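Local atomic coordinates of integron cassette protein Vpc_cass2 (Vibrio paracholerae, PDB entry 3JRT), a protein that is of unknown function, encoded by a mobile integron gene cassette, and folds into an all-helical subunit that pairs with a second copy. Residues 75-78 and 79-83; 157-160 and 161-164. One frame throughout, in Å; residues are numbered along the deposited sequence.

Contact 1: residues 75-78 and 79-83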
loop_
_atom_site.group_PDB
_atom_site.type_symbol
_atom_site.label_atom_id
_atom_site.label_comp_id
_atom_site.label_asym_id
_atom_site.label_seq_id
_atom_site.Cartn_x
_atom_site.Cartn_y
_atom_site.Cartn_z
ATOM N N VAL A 75 0.816 -0.628 7.483
ATOM C CA VAL A 75 -0.553 -0.821 7.911
ATOM C C VAL A 75 -1.558 -0.799 6.737
ATOM O O VAL A 75 -2.444 -1.652 6.661
ATOM C CB VAL A 75 -0.911 0.195 9.006
ATOM C CG1 VAL A 75 -2.432 0.319 9.192
ATOM C CG2 VAL A 75 -0.184 -0.186 10.307
ATOM N N TYR A 76 -1.434 0.169 5.833
ATOM C CA TYR A 76 -2.321 0.199 4.669
ATOM C C TYR A 76 -2.263 -1.126 3.900
ATOM O O TYR A 76 -3.275 -1.659 3.447
ATOM C CB TYR A 76 -1.986 1.374 3.745
ATOM C CG TYR A 76 -2.457 2.715 4.291
ATOM C CD1 TYR A 76 -3.408 2.773 5.285
ATOM C CD2 TYR A 76 -1.961 3.921 3.791
ATOM C CE1 TYR A 76 -3.857 3.986 5.793
ATOM C CE2 TYR A 76 -2.394 5.147 4.296
ATOM C CZ TYR A 76 -3.348 5.162 5.302
ATOM O OH TYR A 76 -3.817 6.343 5.812
ATOM N N SER A 77 -1.072 -1.682 3.780
ATOM C CA SER A 77 -0.941 -2.899 3.019
ATOM C C SER A 77 -1.634 -4.044 3.784
ATOM O O SER A 77 -2.393 -4.833 3.215
ATOM C CB SER A 77 0.541 -3.204 2.763
ATOM O OG SER A 77 0.673 -4.425 2.066
ATOM N N ILE A 78 -1.352 -4.146 5.075
ATOM C CA ILE A 78 -2.050 -5.121 5.923
ATOM C C ILE A 78 -3.581 -4.999 5.829
ATOM O O ILE A 78 -4.271 -5.998 5.653
ATOM C CB ILE A 78 -1.586 -4.997 7.378
ATOM C CG1 ILE A 78 -0.132 -5.483 7.488
ATOM C CG2 ILE A 78 -2.537 -5.746 8.330
ATOM C CD1 ILE A 78 0.528 -5.084 8.806
ATOM N N VAL A 79 -4.124 -3.787 5.918
ATOM C CA VAL A 79 -5.578 -3.679 5.899
ATOM C C VAL A 79 -6.152 -4.016 4.525
ATOM O O VAL A 79 -7.188 -4.670 4.422
ATOM C CB VAL A 79 -6.119 -2.323 6.482
ATOM C CG1 VAL A 79 -5.609 -2.138 7.933
ATOM C CG2 VAL A 79 -5.738 -1.116 5.597
ATOM N N ILE A 80 -5.475 -3.578 3.470
ATOM C CA ILE A 80 -5.904 -3.925 2.120
ATOM C C ILE A 80 -5.955 -5.443 1.964
ATOM O O ILE A 80 -6.894 -5.986 1.408
ATOM C CB ILE A 80 -4.990 -3.292 1.048
ATOM C CG1 ILE A 80 -5.365 -1.818 0.826
ATOM C CG2 ILE A 80 -5.033 -4.102 -0.273
ATOM C CD1 ILE A 80 -4.226 -0.995 0.158
ATOM N N ASN A 81 -4.957 -6.133 2.491
ATOM C CA ASN A 81 -4.921 -7.578 2.343
ATOM C C ASN A 81 -5.844 -8.356 3.277
ATOM O O ASN A 81 -6.386 -9.390 2.897
ATOM C CB ASN A 81 -3.493 -8.080 2.401
ATOM C CG ASN A 81 -2.763 -7.799 1.107
ATOM O OD1 ASN A 81 -3.070 -8.390 0.090
ATOM N ND2 ASN A 81 -1.852 -6.856 1.128
ATOM N N CYS A 82 -6.018 -7.863 4.493
ATOM C CA CYS A 82 -6.998 -8.452 5.378
ATOM C C CYS A 82 -8.375 -8.400 4.737
ATOM O O CYS A 82 -9.096 -9.395 4.754
ATOM C CB CYS A 82 -6.999 -7.759 6.742
ATOM S SG CYS A 82 -5.582 -8.206 7.762
ATOM N N ARG A 83 -8.743 -7.249 4.175
ATOM C CA ARG A 83 -10.041 -7.138 3.519
ATOM C C ARG A 83 -10.117 -8.086 2.305
ATOM O O ARG A 83 -11.124 -8.753 2.090
ATOM C CB ARG A 83 -10.359 -5.689 3.133
ATOM C CG ARG A 83 -10.540 -4.745 4.306
ATOM C CD ARG A 83 -11.524 -5.293 5.385
ATOM N NE ARG A 83 -12.780 -5.726 4.783
ATOM C CZ ARG A 83 -13.820 -6.229 5.444
ATOM N NH1 ARG A 83 -13.799 -6.359 6.766
ATOM N NH2 ARG A 83 -14.896 -6.596 4.769
#
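N81 folds its side chain back one turn along the helix onto S77. Its CB sits 3.5 Å from the carbonyl oxygen S77 O. With CG turned anti to its own carbonyl carbon (chi1 -76°), the amide is carried back toward the preceding turn, and ND2 comes within 3.0 Å of S77 O. That bond is bent, with an N-H...O angle of 139°, and the donor stands above the carbonyl plane, away from the lone-pair directions. The backbone N of N81 reaches the same oxygen, also at 3.0 Å, from the opposite face of the plane. S77 O thus accepts twice from one residue, and the side-chain bond restrains the rotation of the amide. The hydroxyl OG of S77 lies 3.6 Å from ND2. This is mid-helix, inside helix 64-91, where the i to i+4 bonds run on from V79 N to V75 O through C82 N to I78 O. The buried side chain of N81 also touches L38, D41 and L42 of helix 27-53. Elsewhere the side chains meet either a side chain four residues back or a carbonyl oxygen of the preceding turn. V79 touches V75 through their CG1 methyls, and its CG2, held between backbone N and carbonyl carbon, lies 3.3 Å from Y76 O. I80 passes CB, CG1 and CD1 alongside the same Y76 O. C82 turns SG back toward I78, where it meets methyl CG2 at 4.0 Å. Different flanks of the helix face different neighbours: I78 and V79 touch M150 of helix 140-151, while S77 and I80 pack on L73 and C127 of the second subunit.

Contact 2: residues 157-160 and 161-164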
loop_
_atom_site.group_PDB
_atom_site.type_symbol
_atom_site.label_atom_id
_atom_site.label_comp_id
_atom_site.label_asym_id
_atom_site.label_seq_id
_atom_site.Cartn_x
_atom_site.Cartn_y
_atom_site.Cartn_z
ATOM N N ASP A 157 2.671 -5.920 19.117
ATOM C CA ASP A 157 3.125 -7.309 19.110
ATOM C C ASP A 157 2.001 -8.300 18.844
ATOM O O ASP A 157 2.131 -9.161 17.996
ATOM C CB ASP A 157 3.804 -7.656 20.437
ATOM C CG ASP A 157 4.892 -6.661 20.812
ATOM O OD1 ASP A 157 4.651 -5.439 20.697
ATOM O OD2 ASP A 157 5.985 -7.098 21.233
ATOM N N GLU A 158 0.908 -8.178 19.593
ATOM C CA GLU A 158 -0.167 -9.159 19.555
ATOM C C GLU A 158 -0.722 -9.266 18.140
ATOM O O GLU A 158 -0.716 -10.339 17.540
ATOM C CB GLU A 158 -1.273 -8.773 20.533
ATOM C CG GLU A 158 -2.318 -9.851 20.789
ATOM C CD GLU A 158 -3.197 -9.551 22.020
ATOM O OE1 GLU A 158 -2.795 -8.717 22.867
ATOM O OE2 GLU A 158 -4.289 -10.156 22.135
ATOM N N PHE A 159 -1.190 -8.144 17.611
ATOM C CA PHE A 159 -1.771 -8.133 16.285
ATOM C C PHE A 159 -0.767 -8.566 15.216
ATOM O O PHE A 159 -1.084 -9.379 14.351
ATOM C CB PHE A 159 -2.345 -6.771 15.952
ATOM C CG PHE A 159 -3.164 -6.763 14.705
ATOM C CD1 PHE A 159 -4.451 -7.271 14.709
ATOM C CD2 PHE A 159 -2.652 -6.270 13.532
ATOM C CE1 PHE A 159 -5.206 -7.272 13.568
ATOM C CE2 PHE A 159 -3.403 -6.262 12.391
ATOM C CZ PHE A 159 -4.682 -6.753 12.406
ATOM N N LEU A 160 0.450 -8.046 15.284
ATOM C CA LEU A 160 1.459 -8.448 14.303
ATOM C C LEU A 160 1.688 -9.965 14.350
ATOM O O LEU A 160 1.764 -10.621 13.312
ATOM C CB LEU A 160 2.777 -7.705 14.535
ATOM C CG LEU A 160 2.791 -6.205 14.220
ATOM C CD1 LEU A 160 4.193 -5.613 14.376
ATOM C CD2 LEU A 160 2.248 -5.910 12.814
ATOM N N ASP A 161 1.804 -10.517 15.557
ATOM C CA ASP A 161 2.036 -11.955 15.710
ATOM C C ASP A 161 0.845 -12.748 15.209
ATOM O O ASP A 161 0.987 -13.865 14.719
ATOM C CB ASP A 161 2.322 -12.314 17.170
ATOM C CG ASP A 161 3.786 -12.190 17.516
ATOM O OD1 ASP A 161 4.581 -11.840 16.620
ATOM O OD2 ASP A 161 4.141 -12.433 18.684
ATOM N N TRP A 162 -0.332 -12.152 15.342
ATOM C CA TRP A 162 -1.560 -12.744 14.845
ATOM C C TRP A 162 -1.591 -12.768 13.315
ATOM O O TRP A 162 -2.165 -13.674 12.722
ATOM C CB TRP A 162 -2.754 -11.965 15.387
ATOM C CG TRP A 162 -4.089 -12.475 14.950
ATOM C CD1 TRP A 162 -4.810 -13.502 15.514
ATOM C CD2 TRP A 162 -4.894 -11.962 13.888
ATOM N NE1 TRP A 162 -6.005 -13.660 14.855
ATOM C CE2 TRP A 162 -6.083 -12.729 13.852
ATOM C CE3 TRP A 162 -4.734 -10.923 12.969
ATOM C CZ2 TRP A 162 -7.102 -12.488 12.933
ATOM C CZ3 TRP A 162 -5.738 -10.700 12.041
ATOM C CH2 TRP A 162 -6.907 -11.478 12.031
ATOM N N ILE A 163 -1.006 -11.756 12.680
ATOM C CA ILE A 163 -0.892 -11.754 11.228
ATOM C C ILE A 163 0.173 -12.756 10.809
ATOM O O ILE A 163 -0.083 -13.684 10.051
ATOM C CB ILE A 163 -0.453 -10.389 10.682
ATOM C CG1 ILE A 163 -1.493 -9.307 10.979
ATOM C CG2 ILE A 163 -0.195 -10.489 9.172
ATOM C CD1 ILE A 163 -2.797 -9.512 10.249
ATOM N N CYS A 164 1.378 -12.555 11.325
ATOM C CA CYS A 164 2.510 -13.356 10.931
ATOM C C CYS A 164 3.612 -13.290 11.981
ATOM O O CYS A 164 4.353 -12.311 12.031
ATOM C CB CYS A 164 3.053 -12.835 9.610
ATOM S SG CYS A 164 4.335 -13.887 8.856
#
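The F159 ring and the six-membered ring of W162 lie nearly parallel, at 28°, but are slid so far apart that they barely overlap, with centroids 5.4 Å from each other. They touch obliquely, F159 CE1 to W162 CE3 at 3.7 Å. I163 also approaches the phenyl ring at a slant, CG1 lying 3.9 Å from F159 CE2, with CD1 near CE2 and CZ. Three residues apart, the two aromatic groups share a flank of the helix, and both have CG anti to the backbone N, which turns them the same way. F151 meets F159 edge-to-face, and Y110 meets the indole with its ring nearly parallel. The short helix 157-163 supplies the frame: D161 N, W162 N and I163 N bond to D157 O, E158 O and F159 O. The last bond of the series, C164 N to L160 O at 2.8 Å, is almost straight at 176°, although C164 itself has left helical geometry. D161 sets CB 3.3 Å from D157 O on the exposed side. At the C-terminal end of the helix, W162 and I163 make backbone hydrogen bonds with L177 and V178.

Overall arrangement
Contact 1 lies in the core, its centre about 4 Å from that of the chain; contact 2, about 10 Å out, is partly buried and carries exposed acids. Their centres are about 13 Å apart, and the two helices pack directly: C82 SG meets I163 CD1 at 4.0 Å, and I78 CG2 packs against F159 CE2. Both also lean on helices 27-53, 104-116 and 140-151. The long helix 64-91 combines aliphatic contacts with a buried amide paired to its own backbone and touches the second subunit. The short helix 157-163 instead brings aromatic rings together beside an aliphatic I163, and no other chain of the assembly reaches it.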